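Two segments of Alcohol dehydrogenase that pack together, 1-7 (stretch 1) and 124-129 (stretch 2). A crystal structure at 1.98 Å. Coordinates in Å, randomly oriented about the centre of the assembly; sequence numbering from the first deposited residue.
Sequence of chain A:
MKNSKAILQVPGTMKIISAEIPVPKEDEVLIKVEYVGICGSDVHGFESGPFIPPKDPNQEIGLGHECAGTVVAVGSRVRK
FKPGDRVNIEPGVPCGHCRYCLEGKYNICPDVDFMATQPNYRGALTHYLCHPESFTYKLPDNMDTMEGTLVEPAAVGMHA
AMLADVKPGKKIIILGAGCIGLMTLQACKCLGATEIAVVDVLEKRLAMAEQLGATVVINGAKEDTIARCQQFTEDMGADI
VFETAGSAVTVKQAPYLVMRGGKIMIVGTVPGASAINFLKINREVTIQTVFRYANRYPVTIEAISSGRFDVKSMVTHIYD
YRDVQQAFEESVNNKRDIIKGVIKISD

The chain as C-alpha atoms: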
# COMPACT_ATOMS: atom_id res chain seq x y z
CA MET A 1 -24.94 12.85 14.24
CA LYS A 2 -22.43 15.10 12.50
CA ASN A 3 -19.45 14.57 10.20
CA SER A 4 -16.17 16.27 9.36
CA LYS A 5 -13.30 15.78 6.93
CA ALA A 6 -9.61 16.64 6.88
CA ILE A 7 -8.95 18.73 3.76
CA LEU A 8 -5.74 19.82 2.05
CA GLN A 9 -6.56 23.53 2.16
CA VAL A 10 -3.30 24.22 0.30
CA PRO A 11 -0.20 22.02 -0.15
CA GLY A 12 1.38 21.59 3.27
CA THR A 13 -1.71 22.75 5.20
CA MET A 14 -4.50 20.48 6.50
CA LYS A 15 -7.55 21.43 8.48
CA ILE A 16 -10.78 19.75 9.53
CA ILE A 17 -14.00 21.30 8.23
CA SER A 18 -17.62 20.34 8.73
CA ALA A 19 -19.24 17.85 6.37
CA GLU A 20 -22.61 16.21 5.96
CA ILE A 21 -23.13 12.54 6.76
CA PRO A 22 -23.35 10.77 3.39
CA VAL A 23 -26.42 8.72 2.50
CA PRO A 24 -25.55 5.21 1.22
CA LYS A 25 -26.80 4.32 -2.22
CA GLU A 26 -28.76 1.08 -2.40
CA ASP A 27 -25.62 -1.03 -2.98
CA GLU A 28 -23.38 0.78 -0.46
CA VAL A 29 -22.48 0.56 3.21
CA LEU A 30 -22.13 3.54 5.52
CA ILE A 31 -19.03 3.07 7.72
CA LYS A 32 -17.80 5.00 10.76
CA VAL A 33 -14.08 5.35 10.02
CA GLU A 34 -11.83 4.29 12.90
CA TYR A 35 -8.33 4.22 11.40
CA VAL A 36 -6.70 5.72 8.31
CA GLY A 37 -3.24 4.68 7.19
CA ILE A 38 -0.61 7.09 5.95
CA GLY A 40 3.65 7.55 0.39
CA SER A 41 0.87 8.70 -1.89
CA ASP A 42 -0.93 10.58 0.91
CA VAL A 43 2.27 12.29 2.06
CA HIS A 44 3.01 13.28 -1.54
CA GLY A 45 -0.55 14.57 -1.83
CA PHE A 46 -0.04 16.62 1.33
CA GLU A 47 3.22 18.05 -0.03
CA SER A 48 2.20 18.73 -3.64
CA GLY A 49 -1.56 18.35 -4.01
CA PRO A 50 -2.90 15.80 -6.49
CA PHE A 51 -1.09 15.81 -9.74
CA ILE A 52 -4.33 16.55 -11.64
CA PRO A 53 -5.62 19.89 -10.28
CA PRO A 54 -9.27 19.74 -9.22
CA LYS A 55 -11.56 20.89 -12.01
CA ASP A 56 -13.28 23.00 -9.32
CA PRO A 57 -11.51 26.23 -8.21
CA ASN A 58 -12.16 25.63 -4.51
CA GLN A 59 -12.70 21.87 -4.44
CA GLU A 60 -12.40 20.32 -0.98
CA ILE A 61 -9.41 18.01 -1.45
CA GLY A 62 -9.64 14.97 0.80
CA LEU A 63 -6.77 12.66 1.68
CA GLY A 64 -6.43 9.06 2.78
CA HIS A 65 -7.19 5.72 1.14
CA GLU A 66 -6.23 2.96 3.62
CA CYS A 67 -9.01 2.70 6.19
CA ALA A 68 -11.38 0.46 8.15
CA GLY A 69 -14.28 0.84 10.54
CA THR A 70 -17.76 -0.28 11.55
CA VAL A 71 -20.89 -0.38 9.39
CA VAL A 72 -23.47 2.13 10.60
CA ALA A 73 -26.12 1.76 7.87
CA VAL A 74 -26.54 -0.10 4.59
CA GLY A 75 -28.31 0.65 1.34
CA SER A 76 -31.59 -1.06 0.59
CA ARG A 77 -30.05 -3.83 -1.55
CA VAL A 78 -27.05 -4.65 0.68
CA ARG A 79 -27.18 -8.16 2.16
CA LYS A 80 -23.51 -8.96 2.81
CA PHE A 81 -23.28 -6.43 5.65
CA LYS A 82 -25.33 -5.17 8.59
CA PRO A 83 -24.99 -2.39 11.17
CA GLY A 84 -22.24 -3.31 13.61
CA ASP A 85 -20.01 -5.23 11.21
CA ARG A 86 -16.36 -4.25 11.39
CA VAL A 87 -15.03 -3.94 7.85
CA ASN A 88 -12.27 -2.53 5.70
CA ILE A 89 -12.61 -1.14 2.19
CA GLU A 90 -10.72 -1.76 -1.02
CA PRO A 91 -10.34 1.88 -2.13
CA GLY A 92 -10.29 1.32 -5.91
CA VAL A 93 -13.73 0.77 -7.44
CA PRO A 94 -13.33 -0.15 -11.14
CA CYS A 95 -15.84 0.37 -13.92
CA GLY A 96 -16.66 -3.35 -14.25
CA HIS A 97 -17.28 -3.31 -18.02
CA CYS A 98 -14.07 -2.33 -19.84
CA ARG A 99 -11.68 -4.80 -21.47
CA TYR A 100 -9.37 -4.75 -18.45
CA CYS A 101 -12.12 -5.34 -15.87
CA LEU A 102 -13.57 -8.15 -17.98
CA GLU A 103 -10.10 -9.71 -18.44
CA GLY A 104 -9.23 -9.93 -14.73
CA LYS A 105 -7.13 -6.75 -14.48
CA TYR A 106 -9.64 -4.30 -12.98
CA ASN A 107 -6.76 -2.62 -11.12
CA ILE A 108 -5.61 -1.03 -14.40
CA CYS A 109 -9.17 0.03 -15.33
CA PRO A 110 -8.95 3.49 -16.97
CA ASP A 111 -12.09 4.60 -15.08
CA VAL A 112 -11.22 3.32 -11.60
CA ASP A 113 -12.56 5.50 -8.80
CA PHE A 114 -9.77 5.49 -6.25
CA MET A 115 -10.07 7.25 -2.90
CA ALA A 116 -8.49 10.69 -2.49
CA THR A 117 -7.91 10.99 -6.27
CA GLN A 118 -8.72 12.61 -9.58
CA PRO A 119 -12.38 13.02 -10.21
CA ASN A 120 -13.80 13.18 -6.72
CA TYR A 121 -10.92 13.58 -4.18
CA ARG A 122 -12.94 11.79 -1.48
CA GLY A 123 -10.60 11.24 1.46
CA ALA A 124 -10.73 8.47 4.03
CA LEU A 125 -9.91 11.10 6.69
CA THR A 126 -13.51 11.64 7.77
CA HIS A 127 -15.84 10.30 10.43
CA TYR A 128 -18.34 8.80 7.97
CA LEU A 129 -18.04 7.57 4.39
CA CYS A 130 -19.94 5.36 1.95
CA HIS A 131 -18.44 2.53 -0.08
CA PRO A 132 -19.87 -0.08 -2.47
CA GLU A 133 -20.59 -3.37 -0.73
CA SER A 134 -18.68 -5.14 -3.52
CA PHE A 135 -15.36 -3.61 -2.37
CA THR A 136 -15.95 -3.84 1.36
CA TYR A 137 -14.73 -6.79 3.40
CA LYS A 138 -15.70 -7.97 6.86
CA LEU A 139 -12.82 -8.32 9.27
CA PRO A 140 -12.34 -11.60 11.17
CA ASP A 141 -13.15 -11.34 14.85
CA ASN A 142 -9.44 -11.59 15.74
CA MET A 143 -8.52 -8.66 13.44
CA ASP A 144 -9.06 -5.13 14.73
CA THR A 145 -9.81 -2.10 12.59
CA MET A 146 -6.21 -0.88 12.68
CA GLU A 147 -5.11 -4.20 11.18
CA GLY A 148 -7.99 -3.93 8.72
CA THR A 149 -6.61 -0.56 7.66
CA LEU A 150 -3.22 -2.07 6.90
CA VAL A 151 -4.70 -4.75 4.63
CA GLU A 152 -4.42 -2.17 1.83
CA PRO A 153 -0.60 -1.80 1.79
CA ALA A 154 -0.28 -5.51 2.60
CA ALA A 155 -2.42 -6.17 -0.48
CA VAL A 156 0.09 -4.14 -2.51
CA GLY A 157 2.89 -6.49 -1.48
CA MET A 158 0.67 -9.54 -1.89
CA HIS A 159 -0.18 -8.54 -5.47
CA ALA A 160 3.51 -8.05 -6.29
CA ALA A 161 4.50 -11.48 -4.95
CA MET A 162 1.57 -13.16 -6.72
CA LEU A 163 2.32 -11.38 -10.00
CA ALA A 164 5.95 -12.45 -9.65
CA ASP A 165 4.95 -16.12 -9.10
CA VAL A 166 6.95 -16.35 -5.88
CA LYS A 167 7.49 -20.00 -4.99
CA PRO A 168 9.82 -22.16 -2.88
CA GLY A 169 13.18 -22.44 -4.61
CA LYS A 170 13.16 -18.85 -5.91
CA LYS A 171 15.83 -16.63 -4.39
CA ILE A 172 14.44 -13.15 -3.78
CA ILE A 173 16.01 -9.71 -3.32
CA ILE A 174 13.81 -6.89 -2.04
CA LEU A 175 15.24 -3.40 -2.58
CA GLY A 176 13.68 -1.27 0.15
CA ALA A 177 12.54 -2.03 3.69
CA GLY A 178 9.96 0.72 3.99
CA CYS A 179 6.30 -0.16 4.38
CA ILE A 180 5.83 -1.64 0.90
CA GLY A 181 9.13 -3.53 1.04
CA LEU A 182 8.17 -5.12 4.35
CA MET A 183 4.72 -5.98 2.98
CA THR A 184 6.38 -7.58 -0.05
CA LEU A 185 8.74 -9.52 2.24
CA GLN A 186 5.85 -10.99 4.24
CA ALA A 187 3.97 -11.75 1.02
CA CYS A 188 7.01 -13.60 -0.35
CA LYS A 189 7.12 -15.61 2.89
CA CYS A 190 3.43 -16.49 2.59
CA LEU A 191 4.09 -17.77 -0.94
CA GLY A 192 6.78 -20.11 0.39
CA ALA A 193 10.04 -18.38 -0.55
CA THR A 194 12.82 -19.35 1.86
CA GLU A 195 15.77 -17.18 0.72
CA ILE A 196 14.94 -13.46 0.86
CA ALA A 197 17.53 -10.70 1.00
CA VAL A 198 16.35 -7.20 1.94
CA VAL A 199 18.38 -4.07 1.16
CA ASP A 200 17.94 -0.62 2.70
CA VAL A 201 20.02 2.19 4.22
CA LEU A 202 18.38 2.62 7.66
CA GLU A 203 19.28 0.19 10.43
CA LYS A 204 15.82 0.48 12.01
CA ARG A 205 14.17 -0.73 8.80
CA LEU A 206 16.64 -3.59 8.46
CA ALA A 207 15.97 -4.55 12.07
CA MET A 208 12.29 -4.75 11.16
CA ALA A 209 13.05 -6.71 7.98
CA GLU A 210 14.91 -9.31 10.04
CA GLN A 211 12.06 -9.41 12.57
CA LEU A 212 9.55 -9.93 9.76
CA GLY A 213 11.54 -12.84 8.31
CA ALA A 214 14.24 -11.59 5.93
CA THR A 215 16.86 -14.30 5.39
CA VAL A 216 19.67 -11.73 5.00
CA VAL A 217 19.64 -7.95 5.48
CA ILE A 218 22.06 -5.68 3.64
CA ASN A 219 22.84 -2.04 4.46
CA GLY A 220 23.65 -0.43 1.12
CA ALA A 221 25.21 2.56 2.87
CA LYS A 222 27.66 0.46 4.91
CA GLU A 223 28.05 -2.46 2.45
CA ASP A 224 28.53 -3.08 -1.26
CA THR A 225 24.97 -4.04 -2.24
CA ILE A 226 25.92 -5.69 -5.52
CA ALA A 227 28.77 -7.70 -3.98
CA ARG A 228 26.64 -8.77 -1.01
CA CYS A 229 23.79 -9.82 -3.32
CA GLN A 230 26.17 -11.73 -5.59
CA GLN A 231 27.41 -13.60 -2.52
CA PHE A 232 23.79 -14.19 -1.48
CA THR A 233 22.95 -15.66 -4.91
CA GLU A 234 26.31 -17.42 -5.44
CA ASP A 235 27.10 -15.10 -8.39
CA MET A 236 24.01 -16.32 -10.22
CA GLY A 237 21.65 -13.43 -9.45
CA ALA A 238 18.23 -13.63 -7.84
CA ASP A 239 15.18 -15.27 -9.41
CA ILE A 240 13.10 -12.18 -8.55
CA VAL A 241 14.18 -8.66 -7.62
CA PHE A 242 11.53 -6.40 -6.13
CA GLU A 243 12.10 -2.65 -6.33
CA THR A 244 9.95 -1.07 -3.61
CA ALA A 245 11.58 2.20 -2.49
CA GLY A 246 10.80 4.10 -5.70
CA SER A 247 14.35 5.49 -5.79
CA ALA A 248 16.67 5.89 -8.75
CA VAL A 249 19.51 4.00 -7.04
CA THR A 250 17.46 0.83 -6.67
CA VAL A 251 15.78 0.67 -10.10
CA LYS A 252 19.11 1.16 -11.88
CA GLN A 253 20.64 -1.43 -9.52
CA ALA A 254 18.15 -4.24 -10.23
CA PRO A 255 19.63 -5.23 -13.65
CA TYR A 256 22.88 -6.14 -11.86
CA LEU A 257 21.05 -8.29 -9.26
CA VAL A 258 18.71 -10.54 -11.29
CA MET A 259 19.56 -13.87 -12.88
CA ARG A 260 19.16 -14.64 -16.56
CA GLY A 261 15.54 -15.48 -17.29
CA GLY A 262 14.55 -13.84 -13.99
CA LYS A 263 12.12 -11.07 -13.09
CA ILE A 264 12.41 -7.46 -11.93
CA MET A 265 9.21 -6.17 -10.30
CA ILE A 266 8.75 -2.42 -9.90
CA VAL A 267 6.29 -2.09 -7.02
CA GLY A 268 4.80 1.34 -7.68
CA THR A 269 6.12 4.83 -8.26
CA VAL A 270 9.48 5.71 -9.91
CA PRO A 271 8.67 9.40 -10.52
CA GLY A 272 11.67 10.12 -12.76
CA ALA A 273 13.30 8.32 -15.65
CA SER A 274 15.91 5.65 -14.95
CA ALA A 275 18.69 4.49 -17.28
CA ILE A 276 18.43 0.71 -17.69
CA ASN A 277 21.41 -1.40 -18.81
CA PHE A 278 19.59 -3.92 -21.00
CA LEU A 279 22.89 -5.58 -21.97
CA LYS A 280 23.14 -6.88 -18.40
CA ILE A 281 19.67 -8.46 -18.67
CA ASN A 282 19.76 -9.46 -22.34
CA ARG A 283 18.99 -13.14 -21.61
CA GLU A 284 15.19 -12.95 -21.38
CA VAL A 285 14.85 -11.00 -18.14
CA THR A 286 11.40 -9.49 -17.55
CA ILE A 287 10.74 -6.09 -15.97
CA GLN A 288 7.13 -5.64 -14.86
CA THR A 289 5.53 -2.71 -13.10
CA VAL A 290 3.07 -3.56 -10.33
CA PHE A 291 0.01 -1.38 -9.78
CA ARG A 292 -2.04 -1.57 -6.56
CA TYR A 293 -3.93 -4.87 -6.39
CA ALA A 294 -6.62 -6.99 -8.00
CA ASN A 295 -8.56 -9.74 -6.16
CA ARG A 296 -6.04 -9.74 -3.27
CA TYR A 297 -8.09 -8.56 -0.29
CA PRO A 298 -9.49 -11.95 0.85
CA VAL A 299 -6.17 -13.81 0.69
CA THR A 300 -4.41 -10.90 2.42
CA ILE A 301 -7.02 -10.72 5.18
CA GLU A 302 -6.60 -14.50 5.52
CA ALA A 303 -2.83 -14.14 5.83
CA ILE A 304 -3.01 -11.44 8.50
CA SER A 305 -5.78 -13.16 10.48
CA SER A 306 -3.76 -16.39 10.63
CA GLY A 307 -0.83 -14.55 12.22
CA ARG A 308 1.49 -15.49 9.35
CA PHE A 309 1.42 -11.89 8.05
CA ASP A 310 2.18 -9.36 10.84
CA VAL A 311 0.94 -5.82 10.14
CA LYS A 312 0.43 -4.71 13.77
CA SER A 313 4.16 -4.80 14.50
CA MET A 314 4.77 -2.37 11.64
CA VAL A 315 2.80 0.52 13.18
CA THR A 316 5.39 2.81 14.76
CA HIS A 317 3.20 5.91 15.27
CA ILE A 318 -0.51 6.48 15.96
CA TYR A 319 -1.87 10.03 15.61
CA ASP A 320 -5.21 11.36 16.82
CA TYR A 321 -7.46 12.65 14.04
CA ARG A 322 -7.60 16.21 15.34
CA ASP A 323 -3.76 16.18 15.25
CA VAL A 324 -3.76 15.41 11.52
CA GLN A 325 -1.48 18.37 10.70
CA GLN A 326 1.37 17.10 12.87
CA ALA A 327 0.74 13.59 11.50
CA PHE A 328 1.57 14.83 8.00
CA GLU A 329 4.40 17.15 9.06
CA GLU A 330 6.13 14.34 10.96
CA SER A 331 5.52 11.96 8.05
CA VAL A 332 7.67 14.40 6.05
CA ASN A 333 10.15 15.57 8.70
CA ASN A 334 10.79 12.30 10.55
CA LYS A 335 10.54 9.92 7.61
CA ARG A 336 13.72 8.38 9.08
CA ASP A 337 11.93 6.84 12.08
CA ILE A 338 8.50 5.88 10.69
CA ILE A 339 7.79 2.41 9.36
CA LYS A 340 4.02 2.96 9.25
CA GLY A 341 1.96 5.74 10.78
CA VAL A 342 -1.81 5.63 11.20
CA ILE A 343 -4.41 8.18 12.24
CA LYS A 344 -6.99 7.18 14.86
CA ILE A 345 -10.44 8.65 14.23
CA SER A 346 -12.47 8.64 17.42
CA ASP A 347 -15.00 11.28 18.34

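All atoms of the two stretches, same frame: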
# COMPACT_ATOMS: atom_id res chain seq x y z
N MET A 1 -23.89 11.94 14.68
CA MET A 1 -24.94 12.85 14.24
C MET A 1 -24.40 13.86 13.24
O MET A 1 -25.13 14.35 12.37
CB MET A 1 -25.56 13.57 15.45
CG MET A 1 -26.64 14.57 15.09
SD MET A 1 -26.97 15.75 16.41
CE MET A 1 -28.12 16.86 15.60
N LYS A 2 -23.11 14.16 13.38
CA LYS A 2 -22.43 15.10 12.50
C LYS A 2 -21.17 14.46 11.94
O LYS A 2 -20.68 13.45 12.45
CB LYS A 2 -22.07 16.38 13.26
CG LYS A 2 -21.25 17.37 12.45
CD LYS A 2 -20.07 17.89 13.25
CE LYS A 2 -19.31 18.96 12.48
NZ LYS A 2 -17.84 18.88 12.72
N ASN A 3 -20.65 15.05 10.87
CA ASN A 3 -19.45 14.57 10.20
C ASN A 3 -18.44 15.71 10.06
O ASN A 3 -18.75 16.88 10.26
CB ASN A 3 -19.81 14.00 8.82
CG ASN A 3 -18.73 13.11 8.25
OD1 ASN A 3 -17.84 12.67 8.96
ND2 ASN A 3 -18.81 12.85 6.95
N SER A 4 -17.21 15.33 9.71
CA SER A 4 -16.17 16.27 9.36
C SER A 4 -15.17 15.56 8.46
O SER A 4 -15.16 14.33 8.37
CB SER A 4 -15.47 16.85 10.60
OG SER A 4 -14.56 15.91 11.15
N LYS A 5 -14.36 16.34 7.75
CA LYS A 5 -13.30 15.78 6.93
C LYS A 5 -12.04 16.62 7.09
O LYS A 5 -12.11 17.84 7.30
CB LYS A 5 -13.66 15.73 5.43
CG LYS A 5 -15.12 15.54 5.10
CD LYS A 5 -15.39 15.76 3.61
CE LYS A 5 -15.34 17.23 3.23
NZ LYS A 5 -15.82 17.47 1.83
N ALA A 6 -10.90 15.96 6.97
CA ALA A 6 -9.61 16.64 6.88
C ALA A 6 -9.33 16.96 5.42
O ALA A 6 -9.33 16.07 4.57
CB ALA A 6 -8.49 15.78 7.46
N ILE A 7 -9.10 18.24 5.12
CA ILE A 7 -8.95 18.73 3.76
C ILE A 7 -7.57 19.33 3.60
O ILE A 7 -7.04 19.96 4.53
CB ILE A 7 -10.05 19.76 3.42
CG1 ILE A 7 -11.34 19.06 3.02
CG2 ILE A 7 -9.61 20.72 2.32
CD1 ILE A 7 -11.82 18.08 4.04
N ALA A 124 -10.34 9.35 2.94
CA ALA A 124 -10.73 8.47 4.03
C ALA A 124 -10.69 9.18 5.38
O ALA A 124 -11.30 8.70 6.34
CB ALA A 124 -9.83 7.23 4.06
N LEU A 125 -9.98 10.30 5.46
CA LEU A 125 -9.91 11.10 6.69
C LEU A 125 -11.23 11.83 6.88
O LEU A 125 -11.40 13.00 6.52
CB LEU A 125 -8.73 12.07 6.63
CG LEU A 125 -7.36 11.38 6.65
CD1 LEU A 125 -6.25 12.36 6.31
CD2 LEU A 125 -7.11 10.75 8.01
N THR A 126 -12.19 11.11 7.46
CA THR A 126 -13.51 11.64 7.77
C THR A 126 -14.14 10.69 8.77
O THR A 126 -13.69 9.55 8.93
CB THR A 126 -14.38 11.78 6.51
OG1 THR A 126 -15.68 12.30 6.86
CG2 THR A 126 -14.54 10.44 5.82
N HIS A 127 -15.18 11.16 9.46
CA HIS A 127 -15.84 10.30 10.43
C HIS A 127 -16.75 9.28 9.76
O HIS A 127 -16.89 8.16 10.26
CB HIS A 127 -16.64 11.14 11.44
CG HIS A 127 -15.79 11.86 12.44
ND1 HIS A 127 -15.10 11.21 13.44
CD2 HIS A 127 -15.51 13.18 12.59
CE1 HIS A 127 -14.43 12.09 14.16
NE2 HIS A 127 -14.67 13.29 13.67
N TYR A 128 -17.36 9.64 8.64
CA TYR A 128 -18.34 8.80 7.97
C TYR A 128 -18.10 8.83 6.47
O TYR A 128 -17.90 9.90 5.89
CB TYR A 128 -19.77 9.27 8.27
CG TYR A 128 -20.18 9.13 9.71
CD1 TYR A 128 -20.73 7.95 10.19
CD2 TYR A 128 -20.02 10.18 10.61
CE1 TYR A 128 -21.10 7.82 11.52
CE2 TYR A 128 -20.39 10.06 11.94
CZ TYR A 128 -20.93 8.87 12.39
OH TYR A 128 -21.30 8.74 13.71
N LEU A 129 -18.14 7.65 5.84
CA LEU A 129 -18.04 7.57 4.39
C LEU A 129 -18.86 6.39 3.90
O LEU A 129 -19.19 5.47 4.65
CB LEU A 129 -16.58 7.45 3.93
CG LEU A 129 -15.71 6.24 4.30
CD1 LEU A 129 -15.94 5.05 3.38
CD2 LEU A 129 -14.24 6.64 4.26
O HOH W 1 -10.53 13.93 3.79

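How do the two backbones run past each other? Their touching parts point in nearly opposite directions, 163° apart, so the pairing is antiparallel in sense. It is also brief: Lys5 and Thr126 form a single beta bridge, with Lys5 CA 4.2 Å from Thr126 CA. On one side of this bridge Ala6 N donates to Leu125 O at 3.0 Å, with an N-H...O angle of 164° that makes it a well-aligned bond. On the other, His127 N reaches Ser4 O at 3.4 Å, a weak bond. The close approach at the bridge also brings CA-H groups against carbonyls: Lys5 CA lies 3.4 Å from Leu125 O, and Thr126 CA lies 3.2 Å from Ser4 O.

What else do these two carbonyls hold? Ser4 O accepts a short hydrogen bond from Thr126 OG1, 2.6 Å away, so a side-chain hydroxyl reinforces the weak backbone bond to the same oxygen. Leu125 O accepts a further hydrogen bond from a water, whose oxygen is 3.0 Å from it and 2.6 Å from Ala6 O. By donating to both, the water links the two backbones beyond the direct Ala6 bond.

Why does Asn3 matter so much to the contact? Its CA-to-CB bond points sideways, but with chi1 in the t well the end of the side chain comes nearer to the second stretch, and the amide can use both its accepting and donating atoms there. Asn3 OD1 receives weak bonds from His127 N and Tyr128 N, each at 3.1 Å. Asn3 ND2 donates to Tyr128 O at 3.3 Å and, weakly, to Thr126 OG1 at 3.2 Å. The amide thus bonds to both the N and the O of Tyr128, taking up backbone groups beyond the single bridge.

How do the rings and the apolar groups fit around these polar contacts? The Tyr128 ring presents its edge to the first stretch: Lys2 O lies near the ring plane, 3.4 Å from Tyr128 CE2, a polar oxygen beside the ring's rim. The CA-to-CB bond of His127 points toward the first stretch, and Ser4 OG sits at the ring edge, 3.2 Å from His127 CD2. Nonpolar packing is modest, with Ala6 CB meeting Leu125 CB at 3.8 Å next to their backbone hydrogen bond. Lys5 sends the end of its side chain away, leaving its CG 3.7 Å from Thr126 OG1, while its NZ is hydrogen-bonded elsewhere in the structure.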